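Local coordinates for protein 2-nitrobenzoate nitroreductase (Pseudomonas fluorescens, PDB 4Z85) that reduces 2-nitrobenzoate as a nitroreductase of the flavoredoxin family, probably binding FMN as the cofactor in a flavin-reductase-like beta barrel, at residues A[129-134]-A[162-167]; A[146-149]-A[153-156]. All coordinates share one frame; numbering follows the deposited sequence.

Interaction 1: residues A[129-134]-A[162-167]; sequences VPRITD and AMYFRE
Arg131 and Tyr164 face each other from backbones that stay well apart, their CA atoms 8.7 Å from one another, and no direct hydrogen bond joins 129-134 to 162-167. The guanidinium of Arg131 lies flat on one face of the phenol, the planes only 6° apart, with CZ of Arg131 3.4 Å from the centroid of the Tyr164 ring: a stacked cation-pi pair, backed by a CH-pi contact from CD. Tyr164 swings its ring out with CG anti to the backbone N (chi1 160°), and the backbone N of Arg166 sits over the other face, toward the rim. Tyr164 belongs to strand 153-165 of the barrel, whose 162-164 end pairs with a strand of the second subunit; strand 131-132 lies in a small two-stranded sheet with 121-122. Rotation of the guanidinium is restrained by NH1 of Arg131, which donates in its own plane to O of Thr133 at 3.0 Å. The same carbonyl accepts from a water that in turn accepts from OH of Tyr164, 2.7 Å away, and NH1 of Arg166. A leucine here, lacking ring and hydroxyl, would probably let the Arg131 guanidinium tilt from its place and leave the water less firmly held. Arg166 NE makes a salt bridge to Glu168.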
# COMPACT_ATOMS: atom_id res chain seq x y z
N VAL A 129 5.21 23.58 3.48
CA VAL A 129 3.97 22.96 3.93
C VAL A 129 4.17 22.39 5.33
O VAL A 129 5.15 21.70 5.58
CB VAL A 129 3.51 21.85 2.96
CG1 VAL A 129 2.19 21.23 3.44
CG2 VAL A 129 3.35 22.40 1.56
N PRO A 130 3.25 22.70 6.25
CA PRO A 130 3.35 22.23 7.63
C PRO A 130 2.82 20.81 7.79
O PRO A 130 2.04 20.35 6.96
CB PRO A 130 2.46 23.21 8.38
CG PRO A 130 1.40 23.53 7.41
CD PRO A 130 2.08 23.57 6.06
N ARG A 131 3.26 20.15 8.86
CA ARG A 131 2.74 18.85 9.24
C ARG A 131 1.64 19.03 10.27
O ARG A 131 1.48 20.11 10.84
CB ARG A 131 3.84 17.98 9.82
CG ARG A 131 4.32 18.45 11.18
CD ARG A 131 5.27 17.46 11.79
NE ARG A 131 5.89 17.94 13.02
CZ ARG A 131 5.32 17.89 14.23
NH1 ARG A 131 4.10 17.40 14.37
NH2 ARG A 131 5.98 18.33 15.29
N ILE A 132 0.88 17.97 10.51
CA ILE A 132 -0.13 17.95 11.56
C ILE A 132 0.57 17.80 12.90
O ILE A 132 1.44 16.94 13.06
CB ILE A 132 -1.14 16.82 11.32
CG1 ILE A 132 -2.06 17.21 10.16
CG2 ILE A 132 -1.93 16.51 12.60
CD1 ILE A 132 -2.86 16.06 9.61
N THR A 133 0.22 18.65 13.87
CA THR A 133 0.95 18.67 15.13
C THR A 133 0.92 17.31 15.82
O THR A 133 1.94 16.84 16.33
CB THR A 133 0.39 19.76 16.09
OG1 THR A 133 0.48 21.04 15.45
CG2 THR A 133 1.19 19.81 17.38
N ASP A 134 -0.23 16.63 15.79
CA ASP A 134 -0.36 15.38 16.52
C ASP A 134 0.11 14.13 15.75
O ASP A 134 -0.04 13.01 16.24
CB ASP A 134 -1.82 15.17 16.94
CG ASP A 134 -2.21 15.97 18.17
OD1 ASP A 134 -1.32 16.52 18.85
OD2 ASP A 134 -3.43 16.04 18.46
N ALA A 162 12.74 14.70 3.89
CA ALA A 162 13.07 14.50 5.31
C ALA A 162 11.93 13.86 6.07
O ALA A 162 10.82 13.82 5.58
CB ALA A 162 13.47 15.84 5.97
N MET A 163 12.21 13.35 7.27
CA MET A 163 11.16 12.78 8.11
C MET A 163 11.10 13.38 9.51
O MET A 163 12.14 13.63 10.13
CB MET A 163 11.34 11.27 8.23
CG MET A 163 11.28 10.49 6.92
SD MET A 163 11.31 8.71 7.25
CE MET A 163 11.41 8.02 5.58
N TYR A 164 9.88 13.61 9.99
CA TYR A 164 9.62 13.94 11.39
C TYR A 164 9.13 12.71 12.15
O TYR A 164 8.25 12.00 11.67
CB TYR A 164 8.58 15.05 11.51
CG TYR A 164 7.93 15.08 12.88
CD1 TYR A 164 8.57 15.67 13.96
CD2 TYR A 164 6.68 14.51 13.09
CE1 TYR A 164 7.99 15.69 15.21
CE2 TYR A 164 6.09 14.52 14.34
CZ TYR A 164 6.75 15.12 15.39
OH TYR A 164 6.17 15.15 16.63
N PHE A 165 9.69 12.47 13.33
CA PHE A 165 9.19 11.42 14.23
C PHE A 165 8.91 12.00 15.62
O PHE A 165 9.71 12.79 16.11
CB PHE A 165 10.20 10.29 14.41
CG PHE A 165 10.72 9.70 13.13
CD1 PHE A 165 11.78 10.30 12.47
CD2 PHE A 165 10.20 8.52 12.63
CE1 PHE A 165 12.28 9.75 11.30
CE2 PHE A 165 10.70 7.97 11.46
CZ PHE A 165 11.74 8.58 10.80
N ARG A 166 7.81 11.60 16.25
CA ARG A 166 7.68 11.78 17.70
C ARG A 166 8.90 11.11 18.33
O ARG A 166 9.30 10.03 17.90
CB ARG A 166 6.37 11.19 18.24
CG ARG A 166 5.12 11.91 17.77
CD ARG A 166 3.86 11.29 18.37
NE ARG A 166 3.82 11.48 19.82
CZ ARG A 166 3.29 12.54 20.42
NH1 ARG A 166 2.75 13.51 19.69
NH2 ARG A 166 3.29 12.63 21.75
N GLU A 167 9.50 11.74 19.33
CA GLU A 167 10.79 11.25 19.83
C GLU A 167 10.73 9.80 20.30
O GLU A 167 11.69 9.05 20.11
CB GLU A 167 11.30 12.14 20.96
CG GLU A 167 12.69 12.67 20.71
CD GLU A 167 13.12 13.68 21.75
OE1 GLU A 167 12.92 13.41 22.96
OE2 GLU A 167 13.64 14.75 21.36
O HOH W 1 3.49 14.65 16.80

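Interaction 2: residues A[146-149]-A[153-156]; sequences IIDF and RSMV
Met155 folds its terminal methyl back toward the neighbouring strand, turned about its CG-SD bond (chi3 -68°), and CE comes to 3.7 Å from CG2 of Ile147. The same methyl meets the Phe149 ring at its edge, 4.1 Å from CD2. This side of the sheet also touches the second subunit, where Ile147 packs on its own counterpart and Met155 on Met50 of that chain. On the other side, Ile146 sets CG2 3.8 Å from CB of Ser154 and faces Val156 more loosely, beside Leu78 of helix 77-84. Between the two layers runs the antiparallel backbone of a beta hairpin: Ile147 and Met155 form a hydrogen-bonded pair, with Met155 N to Ile147 O at 2.8 Å and a reciprocal bond from Ile147 N. Nearer the turn, Phe149 N donates to Arg153 O at 2.9 Å, and CD of Arg153 lies over a face of the Phe149 ring; the Arg153 guanidinium forms a salt bridge with Asp62 of its own chain, and NE donates to Met50 O of the second subunit. At the polar edge, OG of Ser154 is 2.8 Å from OD1 of Asp148, a hydrogen bond across a non-hydrogen-bonded pair. Ser154 OG also bonds to His63 NE2; gripped by two partners, the buried hydroxyl probably has little freedom to turn.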
# COMPACT_ATOMS: atom_id res chain seq x y z
N ILE A 146 3.97 13.93 -11.71
CA ILE A 146 2.58 13.47 -11.75
C ILE A 146 2.37 12.72 -13.04
O ILE A 146 2.75 13.19 -14.11
CB ILE A 146 1.59 14.63 -11.63
CG1 ILE A 146 1.73 15.28 -10.26
CG2 ILE A 146 0.15 14.13 -11.82
CD1 ILE A 146 0.86 16.45 -10.07
N ILE A 147 1.82 11.51 -12.95
CA ILE A 147 1.40 10.79 -14.14
C ILE A 147 -0.11 10.81 -14.16
O ILE A 147 -0.74 10.29 -13.26
CB ILE A 147 1.90 9.33 -14.16
CG1 ILE A 147 3.43 9.28 -14.29
CG2 ILE A 147 1.27 8.58 -15.31
CD1 ILE A 147 4.00 7.89 -14.30
N ASP A 148 -0.72 11.42 -15.17
CA ASP A 148 -2.18 11.38 -15.25
C ASP A 148 -2.64 9.97 -15.58
O ASP A 148 -2.16 9.35 -16.52
CB ASP A 148 -2.71 12.38 -16.28
CG ASP A 148 -2.47 13.81 -15.87
OD1 ASP A 148 -2.53 14.11 -14.65
OD2 ASP A 148 -2.22 14.65 -16.76
N PHE A 149 -3.54 9.46 -14.76
CA PHE A 149 -4.16 8.16 -14.92
C PHE A 149 -5.24 8.31 -15.99
O PHE A 149 -5.25 7.62 -17.01
CB PHE A 149 -4.74 7.73 -13.56
CG PHE A 149 -5.23 6.32 -13.49
CD1 PHE A 149 -6.55 6.02 -13.83
CD2 PHE A 149 -4.42 5.31 -13.02
CE1 PHE A 149 -7.02 4.73 -13.74
CE2 PHE A 149 -4.88 4.01 -12.92
CZ PHE A 149 -6.19 3.71 -13.29
N ARG A 153 -8.26 11.29 -12.63
CA ARG A 153 -7.40 10.64 -11.63
C ARG A 153 -5.94 10.79 -12.00
O ARG A 153 -5.59 10.70 -13.17
CB ARG A 153 -7.76 9.17 -11.52
CG ARG A 153 -7.19 8.45 -10.31
CD ARG A 153 -8.00 7.18 -10.11
NE ARG A 153 -7.58 6.41 -8.96
CZ ARG A 153 -7.85 6.73 -7.70
NH1 ARG A 153 -8.54 7.83 -7.41
NH2 ARG A 153 -7.44 5.94 -6.72
N SER A 154 -5.08 11.01 -11.00
CA SER A 154 -3.66 11.20 -11.26
C SER A 154 -2.84 10.43 -10.24
O SER A 154 -3.24 10.30 -9.09
CB SER A 154 -3.29 12.67 -11.21
OG SER A 154 -3.88 13.35 -12.31
N MET A 155 -1.70 9.91 -10.67
CA MET A 155 -0.75 9.29 -9.76
C MET A 155 0.34 10.30 -9.40
O MET A 155 1.09 10.75 -10.27
CB MET A 155 -0.16 8.04 -10.40
CG MET A 155 -1.17 6.90 -10.51
SD MET A 155 -0.56 5.45 -11.37
CE MET A 155 -0.40 6.14 -13.02
N VAL A 156 0.39 10.66 -8.13
CA VAL A 156 1.36 11.61 -7.63
C VAL A 156 2.57 10.84 -7.12
O VAL A 156 2.43 10.03 -6.21
CB VAL A 156 0.79 12.46 -6.49
CG1 VAL A 156 1.88 13.41 -5.94
CG2 VAL A 156 -0.45 13.23 -6.98

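Following the chain from the N terminus, 129-134 comes first, with strand 131-132, and leads into strand 137-150. That strand runs up to 146-149, turns, and comes back as 153-156, where interaction 2 closes a tight hairpin across three intervening residues. Strand 153-165 then continues down to 162-167, where interaction 1 closes the wider loop of 27 residues. Interaction 2 is therefore nested inside interaction 1, and strand 153-165 serves both. Their centres lie 25 Å apart, with no touch between them. One joins neighbouring barrel strands near their turn; the other ties the approach to the hairpin to its exit. Both reach the second subunit.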